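Local coordinates for beta-lactamase (Chitinophaga pinensis, PDB 6N36), which probably hydrolyses the beta-lactam ring of antibiotics with a two-zinc site, as a member of the metallo-beta-lactamase superfamily, at residues A[166-171]-A[215-220]; A[183-188]-A[254-259]; A[233-238]-A[245-250]. All blocks are in the same frame, centred on the assembly; numbering follows the deposited sequence. Where two conformers were deposited one is given.

Contact 1 lies on strand 165-172 of the five-stranded sheet, contact 2 in the loop after strand 177-182, and contact 3 next to edge strand 221-223, with Phe247 also touching strand 23-26; their centres are about 15 Å (contacts 1 and 2), 16 Å (1 and 3) and 17 Å (2 and 3) apart. Along the chain, contacts 1 and 2 cross, 215-220 following the loop 183-188 and helix 203-215. Contact 3 falls between 215-220 and 254-259 and ends at the first turn of helix 250-268, whose Arg250 reaches back through NH1 and NH2 to the carbonyls of Leu217 and Lys215. This C-terminal helix therefore ties all three together, packing against the loop 183-188, which hydrogen-bonds to two zinc-binding histidines.

Contact 1 of 3, residues A[166-171]-A[215-220]; sequences SFLFDV and KALKFD
Leu168, on strand 165-172, is the one residue of its segment that really meets the loop 215-220, and it does so with both methyls. CD1 comes against Leu217 CD2 at 4.1 Å, the two leucine side chains crossing obliquely. CD2 takes the other direction and settles beside Phe219 CB at 4.2 Å, with the carbonyl oxygen of Lys218 at a similar distance. Both leucines carry CG anti to their own carbonyl carbon (chi1 -81° for Leu168, -68° for Leu217), which sends the two branched ends toward each other between strand and loop. Leu181 of the neighbouring strand 177-182 also touches both Leu168 and Phe219. The Phe219 ring itself turns off toward helix 250-268 and meets Tyr253 edge-to-face.

Toward the solvent the contact thins out, and Lys218 runs its chain away from the strand. A 1,2-ethanediol, probably from the crystallisation liquor, lies about 4 Å from the Leu168 side chain. At the far end Asp170 OD1 and Asp220 OD2 stand 6.1 Å apart. Lys179 NZ pairs with Asp170 OD1, while Asp220 OD2 accepts the backbone N of Lys179 and has a weak, long ion pair with Arg176; these probably ease the like charges. No hydrogen bond crosses between the two segments, which implies that apolar packing carries their direct contact, with Lys179 as one polar link between their ends.

Contact 2 of 3, residues A[183-188]-A[254-259]; sequences ANIPSI and DDVLDE
The carbonyl oxygen of Ser187 is gripped by two groups, Tyr207 OH and His160 ND1, and it sits just past Ile185 and Pro186, the pair that meets Val256 and Leu257 of helix 250-268. The backbone turns at Pro186 in an inverse gamma turn, closed by a weak bond from Ser187 N to Ile185 O (2.8 Å).

Across the contact everything is apolar. Ile185 CG2 presses on Val256 CG1 at 3.7 Å, and its CD1 comes to 4.0 Å from the same Val256 CG1, so one valine methyl is met by two tips of the isoleucine. A bent chain makes this possible: CG1 of Ile185 stands anti to its carbonyl carbon (chi1 -67°), and chi2 of -56° folds CD1 back to the helix side. One step along, Leu257 CD2 meets the proline ring at its CD (3.8 Å) and, a little further off, at CG. Both pairs cross at about a right angle. Leu211 and Met214 of helix 203-215 cover Pro186 as well, while Trp260 packs on Ile185.

On the metal side the same loop offers Asn184, whose OD1 bonds His83 ND1. His83 and His160 both bind zinc, so Asn184 and Ser187 O are second-shell partners that probably fix how these imidazoles are turned. The Ile185 side chain is about 9 Å from a zinc ion. A loop that leaves a strand end beside the metals, backed by an outer helix, fits the alpha-beta/beta-alpha sandwich of the metallo-beta-lactamase fold.

Contact 3 of 3, residues A[233-238]-A[245-250]; sequences HKKHQP and AAFSDR
Lys235, the last residue of helix 232-235, lays its whole side chain along the segment 245-250. CB starts 3.6 Å from Ala246 O, and CG, anti to its own carbonyl carbon (chi1 -72°), passes closest to that oxygen at 3.4 Å. CD is still alongside it and also comes to 4.2 Å from Phe247 CD1, approaching the ring obliquely. With the chain extended beyond CG, CE arrives beside Asp249 OD2 and NZ completes a salt bridge to OD2 of 2.8 Å. That oxygen is met on the anti side, 19° out of the carboxylate plane, and the lysine and aspartate side chains cross at about a right angle.

Asp249 is the N-cap of helix 250-268: its OD1 takes the backbone N of Gly252, so one carboxylate both caps the helix and receives the lysine. NZ has two more partners, the carbonyl oxygen of Tyr230 and a water that accepts from NZ (2.8 Å) and donates a hydrogen bond to Phe247 O (2.9 Å). The water lies at the edge of the Phe247 ring, in its plane.

Ala246 CB meets the lysine's own carbonyl, 3.5 Å from Lys235 O. Phe247 CZ touches His236 CB at 4.1 Å, while the ring also packs on Phe23 and Ile25 of strand 23-26. The imidazole of His236 turns elsewhere, its ND1 bonded to Tyr20 OH.

Contact 1 of 3, residues A[166-171]-A[215-220]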
loop_
_atom_site.group_PDB
_atom_site.type_symbol
_atom_site.label_atom_id
_atom_site.label_comp_id
_atom_site.label_asym_id
_atom_site.label_seq_id
_atom_site.Cartn_x
_atom_site.Cartn_y
_atom_site.Cartn_z
ATOM N N SER A 166 5.304 0.276 5.195
ATOM C CA SER A 166 4.203 1.188 5.583
ATOM C C SER A 166 4.719 2.618 5.418
ATOM O O SER A 166 5.967 2.839 5.378
ATOM C CB SER A 166 3.772 0.940 7.020
ATOM O OG SER A 166 3.358 -0.416 7.179
ATOM N N PHE A 167 3.792 3.582 5.454
ATOM C CA PHE A 167 4.107 5.008 5.324
ATOM C C PHE A 167 3.416 5.763 6.455
ATOM O O PHE A 167 2.235 5.523 6.757
ATOM C CB PHE A 167 3.673 5.559 3.956
ATOM C CG PHE A 167 4.338 4.852 2.810
ATOM C CD1 PHE A 167 5.654 5.133 2.479
ATOM C CD2 PHE A 167 3.651 3.897 2.067
ATOM C CE1 PHE A 167 6.282 4.473 1.446
ATOM C CE2 PHE A 167 4.283 3.233 1.024
ATOM C CZ PHE A 167 5.588 3.525 0.696
ATOM N N LEU A 168 4.188 6.639 7.101
ATOM C CA LEU A 168 3.686 7.512 8.192
ATOM C C LEU A 168 3.855 8.953 7.723
ATOM O O LEU A 168 4.949 9.332 7.212
ATOM C CB LEU A 168 4.551 7.311 9.446
ATOM C CG LEU A 168 4.273 6.106 10.335
ATOM C CD1 LEU A 168 5.512 5.892 11.233
ATOM C CD2 LEU A 168 3.079 6.355 11.258
ATOM N N PHE A 169 2.849 9.765 7.980
ATOM C CA PHE A 169 2.903 11.195 7.595
ATOM C C PHE A 169 1.845 11.963 8.361
ATOM O O PHE A 169 0.736 11.473 8.660
ATOM C CB PHE A 169 2.722 11.405 6.078
ATOM C CG PHE A 169 1.541 10.686 5.468
ATOM C CD1 PHE A 169 1.656 9.356 5.120
ATOM C CD2 PHE A 169 0.321 11.295 5.309
ATOM C CE1 PHE A 169 0.578 8.685 4.589
ATOM C CE2 PHE A 169 -0.772 10.615 4.800
ATOM C CZ PHE A 169 -0.638 9.305 4.443
ATOM N N ASP A 170 2.155 13.234 8.567
ATOM C CA ASP A 170 1.213 14.204 9.169
ATOM C C ASP A 170 0.401 14.903 8.078
ATOM O O ASP A 170 0.986 15.309 7.034
ATOM C CB ASP A 170 1.961 15.251 9.996
ATOM C CG ASP A 170 2.592 14.679 11.257
ATOM O OD1 ASP A 170 2.250 13.531 11.665
ATOM O OD2 ASP A 170 3.437 15.402 11.857
ATOM N N VAL A 171 -0.903 15.016 8.307
ATOM C CA VAL A 171 -1.795 15.875 7.481
ATOM C C VAL A 171 -2.448 16.913 8.411
ATOM O O VAL A 171 -2.781 16.602 9.561
ATOM C CB VAL A 171 -2.858 15.093 6.688
ATOM C CG1 VAL A 171 -2.188 14.083 5.774
ATOM C CG2 VAL A 171 -3.868 14.396 7.578
ATOM N N LYS A 215 3.616 -3.138 15.982
ATOM C CA LYS A 215 2.903 -2.916 17.264
ATOM C C LYS A 215 3.440 -1.640 17.918
ATOM O O LYS A 215 2.696 -0.928 18.652
ATOM C CB LYS A 215 3.132 -4.109 18.181
ATOM C CG LYS A 215 2.058 -4.228 19.256
ATOM C CD LYS A 215 0.770 -4.729 18.599
ATOM C CE LYS A 215 0.071 -5.810 19.396
ATOM N NZ LYS A 215 -0.768 -5.214 20.454
ATOM N N ALA A 216 4.717 -1.349 17.709
ATOM C CA ALA A 216 5.410 -0.240 18.387
ATOM C C ALA A 216 5.099 1.133 17.777
ATOM O O ALA A 216 5.451 2.147 18.401
ATOM C CB ALA A 216 6.898 -0.503 18.428
ATOM N N LEU A 217 4.455 1.190 16.617
ATOM C CA LEU A 217 4.191 2.473 15.944
ATOM C C LEU A 217 3.117 3.252 16.689
ATOM O O LEU A 217 2.251 2.652 17.308
ATOM C CB LEU A 217 3.738 2.177 14.520
ATOM C CG LEU A 217 4.810 1.580 13.622
ATOM C CD1 LEU A 217 4.195 1.343 12.254
ATOM C CD2 LEU A 217 6.019 2.491 13.544
ATOM N N LYS A 218 3.217 4.568 16.631
ATOM C CA LYS A 218 2.279 5.528 17.251
ATOM C C LYS A 218 1.684 6.411 16.152
ATOM O O LYS A 218 2.497 6.951 15.356
ATOM C CB LYS A 218 3.057 6.428 18.209
ATOM C CG LYS A 218 3.393 5.805 19.554
ATOM C CD LYS A 218 4.159 6.739 20.437
ATOM C CE LYS A 218 3.662 8.162 20.346
ATOM N NZ LYS A 218 4.024 8.942 21.550
ATOM N N PHE A 219 0.373 6.520 16.079
ATOM C CA PHE A 219 -0.318 7.302 15.028
ATOM C C PHE A 219 -1.740 7.622 15.496
ATOM O O PHE A 219 -2.223 7.020 16.493
ATOM C CB PHE A 219 -0.355 6.506 13.719
ATOM C CG PHE A 219 -0.847 5.107 13.927
ATOM C CD1 PHE A 219 0.028 4.067 14.227
ATOM C CD2 PHE A 219 -2.201 4.847 13.883
ATOM C CE1 PHE A 219 -0.475 2.807 14.495
ATOM C CE2 PHE A 219 -2.690 3.597 14.161
ATOM C CZ PHE A 219 -1.830 2.583 14.463
ATOM N N ASP A 220 -2.415 8.518 14.786
ATOM C CA ASP A 220 -3.817 8.861 15.088
ATOM C C ASP A 220 -4.768 8.014 14.250
ATOM O O ASP A 220 -5.795 7.549 14.780
ATOM C CB ASP A 220 -4.052 10.355 14.833
ATOM C CG ASP A 220 -3.194 11.245 15.728
ATOM O OD1 ASP A 220 -3.219 10.995 16.943
ATOM O OD2 ASP A 220 -2.457 12.113 15.203
#

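Contact 2 of 3, residues A[183-188]-A[254-259]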
loop_
_atom_site.group_PDB
_atom_site.type_symbol
_atom_site.label_atom_id
_atom_site.label_comp_id
_atom_site.label_asym_id
_atom_site.label_seq_id
_atom_site.Cartn_x
_atom_site.Cartn_y
_atom_site.Cartn_z
ATOM N N ALA A 183 -0.677 1.259 6.562
ATOM C CA ALA A 183 -0.058 0.055 7.147
ATOM C C ALA A 183 -0.087 -1.092 6.163
ATOM O O ALA A 183 -1.209 -1.481 5.765
ATOM C CB ALA A 183 -0.768 -0.372 8.407
ATOM N N ASN A 184 1.055 -1.704 5.889
ATOM C CA ASN A 184 1.053 -2.986 5.161
ATOM C C ASN A 184 0.940 -4.125 6.165
ATOM O O ASN A 184 1.858 -4.449 6.836
ATOM C CB ASN A 184 2.268 -3.140 4.254
ATOM C CG ASN A 184 1.959 -4.181 3.208
ATOM O OD1 ASN A 184 1.348 -3.864 2.172
ATOM N ND2 ASN A 184 2.343 -5.447 3.468
ATOM N N ILE A 185 -0.222 -4.737 6.208
ATOM C CA ILE A 185 -0.550 -5.747 7.243
ATOM C C ILE A 185 0.234 -7.001 6.897
ATOM O O ILE A 185 0.352 -7.395 5.740
ATOM C CB ILE A 185 -2.071 -5.986 7.284
ATOM C CG1 ILE A 185 -2.816 -4.742 7.783
ATOM C CG2 ILE A 185 -2.414 -7.229 8.119
ATOM C CD1 ILE A 185 -2.408 -4.194 9.111
ATOM N N PRO A 186 0.889 -7.624 7.888
ATOM C CA PRO A 186 1.761 -8.771 7.643
ATOM C C PRO A 186 0.997 -10.088 7.482
ATOM O O PRO A 186 1.185 -11.031 8.230
ATOM C CB PRO A 186 2.676 -8.753 8.856
ATOM C CG PRO A 186 1.777 -8.250 9.948
ATOM C CD PRO A 186 1.003 -7.136 9.284
ATOM N N SER A 187 0.136 -10.130 6.482
ATOM C CA SER A 187 -0.571 -11.366 6.120
ATOM C C SER A 187 0.400 -12.410 5.559
ATOM O O SER A 187 1.353 -12.068 4.896
ATOM C CB SER A 187 -1.738 -11.092 5.214
ATOM O OG SER A 187 -1.295 -10.558 4.000
ATOM N N ILE A 188 0.165 -13.664 5.874
ATOM C CA ILE A 188 0.990 -14.839 5.492
ATOM C C ILE A 188 0.182 -15.676 4.513
ATOM O O ILE A 188 -0.921 -16.123 4.911
ATOM C CB ILE A 188 1.356 -15.619 6.760
ATOM C CG1 ILE A 188 2.048 -14.724 7.790
ATOM C CG2 ILE A 188 2.260 -16.778 6.351
ATOM C CD1 ILE A 188 2.145 -15.340 9.208
ATOM N N ASP A 254 -4.436 -3.175 16.791
ATOM C CA ASP A 254 -3.864 -4.186 17.708
ATOM C C ASP A 254 -4.495 -5.555 17.457
ATOM O O ASP A 254 -3.765 -6.560 17.504
ATOM C CB ASP A 254 -4.031 -3.700 19.150
ATOM C CG ASP A 254 -3.014 -2.623 19.475
ATOM O OD1 ASP A 254 -1.844 -2.790 19.025
ATOM O OD2 ASP A 254 -3.347 -1.688 20.242
ATOM N N ASP A 255 -5.802 -5.618 17.247
ATOM C CA ASP A 255 -6.507 -6.901 17.051
ATOM C C ASP A 255 -6.001 -7.578 15.767
ATOM O O ASP A 255 -5.745 -8.788 15.813
ATOM C CB ASP A 255 -8.018 -6.694 17.022
ATOM C CG ASP A 255 -8.587 -6.409 18.410
ATOM O OD1 ASP A 255 -7.811 -6.465 19.414
ATOM O OD2 ASP A 255 -9.750 -6.055 18.477
ATOM N N VAL A 256 -5.820 -6.859 14.665
ATOM C CA VAL A 256 -5.342 -7.468 13.383
ATOM C C VAL A 256 -3.904 -7.970 13.573
ATOM O O VAL A 256 -3.564 -9.081 13.161
ATOM C CB VAL A 256 -5.429 -6.456 12.219
ATOM C CG1 VAL A 256 -4.648 -6.927 10.998
ATOM C CG2 VAL A 256 -6.868 -6.164 11.849
ATOM N N LEU A 257 -3.048 -7.194 14.227
ATOM C CA LEU A 257 -1.649 -7.642 14.424
ATOM C C LEU A 257 -1.609 -8.849 15.363
ATOM O O LEU A 257 -0.832 -9.773 15.135
ATOM C CB LEU A 257 -0.812 -6.494 14.975
ATOM C CG LEU A 257 -0.547 -5.325 14.030
ATOM C CD1 LEU A 257 0.301 -4.279 14.711
ATOM C CD2 LEU A 257 0.111 -5.763 12.737
ATOM N N ASP A 258 -2.400 -8.849 16.414
ATOM C CA ASP A 258 -2.454 -9.992 17.363
ATOM C C ASP A 258 -2.921 -11.249 16.606
ATOM O O ASP A 258 -2.339 -12.343 16.851
ATOM C CB ASP A 258 -3.331 -9.632 18.570
ATOM C CG ASP A 258 -2.724 -8.599 19.517
ATOM O OD1 ASP A 258 -1.536 -8.286 19.379
ATOM O OD2 ASP A 258 -3.444 -8.134 20.431
ATOM N N GLU A 259 -3.917 -11.125 15.718
ATOM C CA GLU A 259 -4.397 -12.287 14.919
ATOM C C GLU A 259 -3.224 -12.809 14.078
ATOM O O GLU A 259 -2.997 -14.044 14.060
ATOM C CB GLU A 259 -5.611 -11.941 14.060
ATOM C CG GLU A 259 -6.887 -11.692 14.860
ATOM C CD GLU A 259 -8.017 -10.962 14.144
ATOM O OE1 GLU A 259 -8.031 -10.959 12.892
ATOM O OE2 GLU A 259 -8.914 -10.416 14.855
#

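Contact 3 of 3, residues A[233-238]-A[245-250]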
loop_
_atom_site.group_PDB
_atom_site.type_symbol
_atom_site.label_atom_id
_atom_site.label_comp_id
_atom_site.label_asym_id
_atom_site.label_seq_id
_atom_site.Cartn_x
_atom_site.Cartn_y
_atom_site.Cartn_z
ATOM N N HIS A 233 -15.499 -0.457 5.233
ATOM C CA HIS A 233 -16.935 -0.330 4.889
ATOM C C HIS A 233 -17.765 -0.385 6.156
ATOM O O HIS A 233 -18.948 -0.010 6.041
ATOM C CB HIS A 233 -17.338 -1.400 3.899
ATOM C CG HIS A 233 -16.572 -1.195 2.642
ATOM N ND1 HIS A 233 -16.721 -0.058 1.900
ATOM C CD2 HIS A 233 -15.650 -1.962 2.042
ATOM C CE1 HIS A 233 -15.894 -0.122 0.858
ATOM N NE2 HIS A 233 -15.217 -1.278 0.935
ATOM N N LYS A 234 -17.144 -0.647 7.308
ATOM C CA LYS A 234 -17.841 -0.437 8.607
ATOM C C LYS A 234 -17.563 0.969 9.136
ATOM O O LYS A 234 -18.404 1.464 9.935
ATOM C CB LYS A 234 -17.472 -1.530 9.607
ATOM C CG LYS A 234 -18.054 -2.891 9.256
ATOM C CD LYS A 234 -17.590 -4.006 10.185
ATOM C CE LYS A 234 -18.412 -5.270 10.030
ATOM N NZ LYS A 234 -17.909 -6.143 8.949
ATOM N N LYS A 235 -16.474 1.619 8.711
ATOM C CA LYS A 235 -16.055 2.953 9.207
ATOM C C LYS A 235 -16.610 4.079 8.336
ATOM O O LYS A 235 -16.668 5.231 8.799
ATOM C CB LYS A 235 -14.534 3.004 9.227
ATOM C CG LYS A 235 -13.939 2.157 10.329
ATOM C CD LYS A 235 -12.428 1.948 10.215
ATOM C CE LYS A 235 -11.894 1.179 11.401
ATOM N NZ LYS A 235 -10.461 0.828 11.268
ATOM N N HIS A 236 -16.936 3.783 7.087
ATOM C CA HIS A 236 -17.209 4.814 6.060
ATOM C C HIS A 236 -18.244 4.286 5.083
ATOM O O HIS A 236 -18.155 3.150 4.673
ATOM C CB HIS A 236 -15.925 5.197 5.329
ATOM C CG HIS A 236 -16.179 6.226 4.297
ATOM N ND1 HIS A 236 -16.371 5.900 2.979
ATOM C CD2 HIS A 236 -16.333 7.572 4.390
ATOM C CE1 HIS A 236 -16.592 6.997 2.284
ATOM N NE2 HIS A 236 -16.584 8.059 3.128
ATOM N N GLN A 237 -19.227 5.129 4.768
ATOM C CA GLN A 237 -20.193 4.893 3.679
ATOM C C GLN A 237 -20.131 6.068 2.714
ATOM O O GLN A 237 -19.890 7.195 3.132
ATOM C CB GLN A 237 -21.607 4.835 4.245
ATOM C CG GLN A 237 -21.855 3.593 5.076
ATOM C CD GLN A 237 -21.824 2.347 4.221
ATOM O OE1 GLN A 237 -22.563 2.202 3.255
ATOM N NE2 GLN A 237 -20.985 1.410 4.586
ATOM N N PRO A 238 -20.367 5.823 1.414
ATOM C CA PRO A 238 -20.446 6.896 0.420
ATOM C C PRO A 238 -21.351 8.057 0.871
ATOM O O PRO A 238 -22.461 7.800 1.347
ATOM C CB PRO A 238 -20.964 6.140 -0.811
ATOM C CG PRO A 238 -20.383 4.761 -0.633
ATOM C CD PRO A 238 -20.575 4.494 0.834
ATOM N N ALA A 245 -11.929 11.131 12.304
ATOM C CA ALA A 245 -12.024 10.203 13.463
ATOM C C ALA A 245 -12.645 8.857 13.091
ATOM O O ALA A 245 -12.474 7.885 13.859
ATOM C CB ALA A 245 -12.803 10.845 14.569
ATOM N N ALA A 246 -13.331 8.754 11.964
ATOM C CA ALA A 246 -13.840 7.463 11.472
ATOM C C ALA A 246 -12.678 6.467 11.357
ATOM O O ALA A 246 -12.941 5.237 11.497
ATOM C CB ALA A 246 -14.519 7.604 10.160
ATOM N N PHE A 247 -11.440 6.955 11.203
ATOM C CA PHE A 247 -10.253 6.074 11.003
ATOM C C PHE A 247 -9.355 6.027 12.245
ATOM O O PHE A 247 -8.242 5.505 12.206
ATOM C CB PHE A 247 -9.511 6.454 9.722
ATOM C CG PHE A 247 -10.363 6.233 8.511
ATOM C CD1 PHE A 247 -10.571 4.962 8.027
ATOM C CD2 PHE A 247 -11.028 7.294 7.912
ATOM C CE1 PHE A 247 -11.425 4.748 6.948
ATOM C CE2 PHE A 247 -11.865 7.075 6.825
ATOM C CZ PHE A 247 -12.053 5.800 6.354
ATOM N N SER A 248 -9.846 6.567 13.362
ATOM C CA SER A 248 -9.204 6.396 14.684
ATOM C C SER A 248 -9.665 5.041 15.217
ATOM O O SER A 248 -10.894 4.871 15.480
ATOM C CB SER A 248 -9.581 7.529 15.608
ATOM O OG SER A 248 -8.998 7.332 16.903
ATOM N N ASP A 249 -8.753 4.078 15.341
ATOM C CA ASP A 249 -9.145 2.691 15.684
ATOM C C ASP A 249 -7.913 1.925 16.132
ATOM O O ASP A 249 -7.537 0.927 15.453
ATOM C CB ASP A 249 -9.829 1.991 14.506
ATOM C CG ASP A 249 -10.184 0.546 14.781
ATOM O OD1 ASP A 249 -10.441 0.246 15.961
ATOM O OD2 ASP A 249 -10.177 -0.271 13.820
ATOM N N ARG A 250 -7.324 2.323 17.255
ATOM C CA ARG A 250 -6.150 1.600 17.772
ATOM C C ARG A 250 -6.521 0.148 18.103
ATOM O O ARG A 250 -5.726 -0.750 17.847
ATOM C CB ARG A 250 -5.550 2.286 18.995
ATOM C CG ARG A 250 -4.292 1.612 19.489
ATOM C CD ARG A 250 -3.109 1.751 18.569
ATOM N NE ARG A 250 -2.160 0.684 18.801
ATOM C CZ ARG A 250 -0.875 0.730 18.478
ATOM N NH1 ARG A 250 -0.359 1.854 18.013
ATOM N NH2 ARG A 250 -0.123 -0.334 18.679
HETATM O O HOH W 1 -8.826 3.056 10.785
#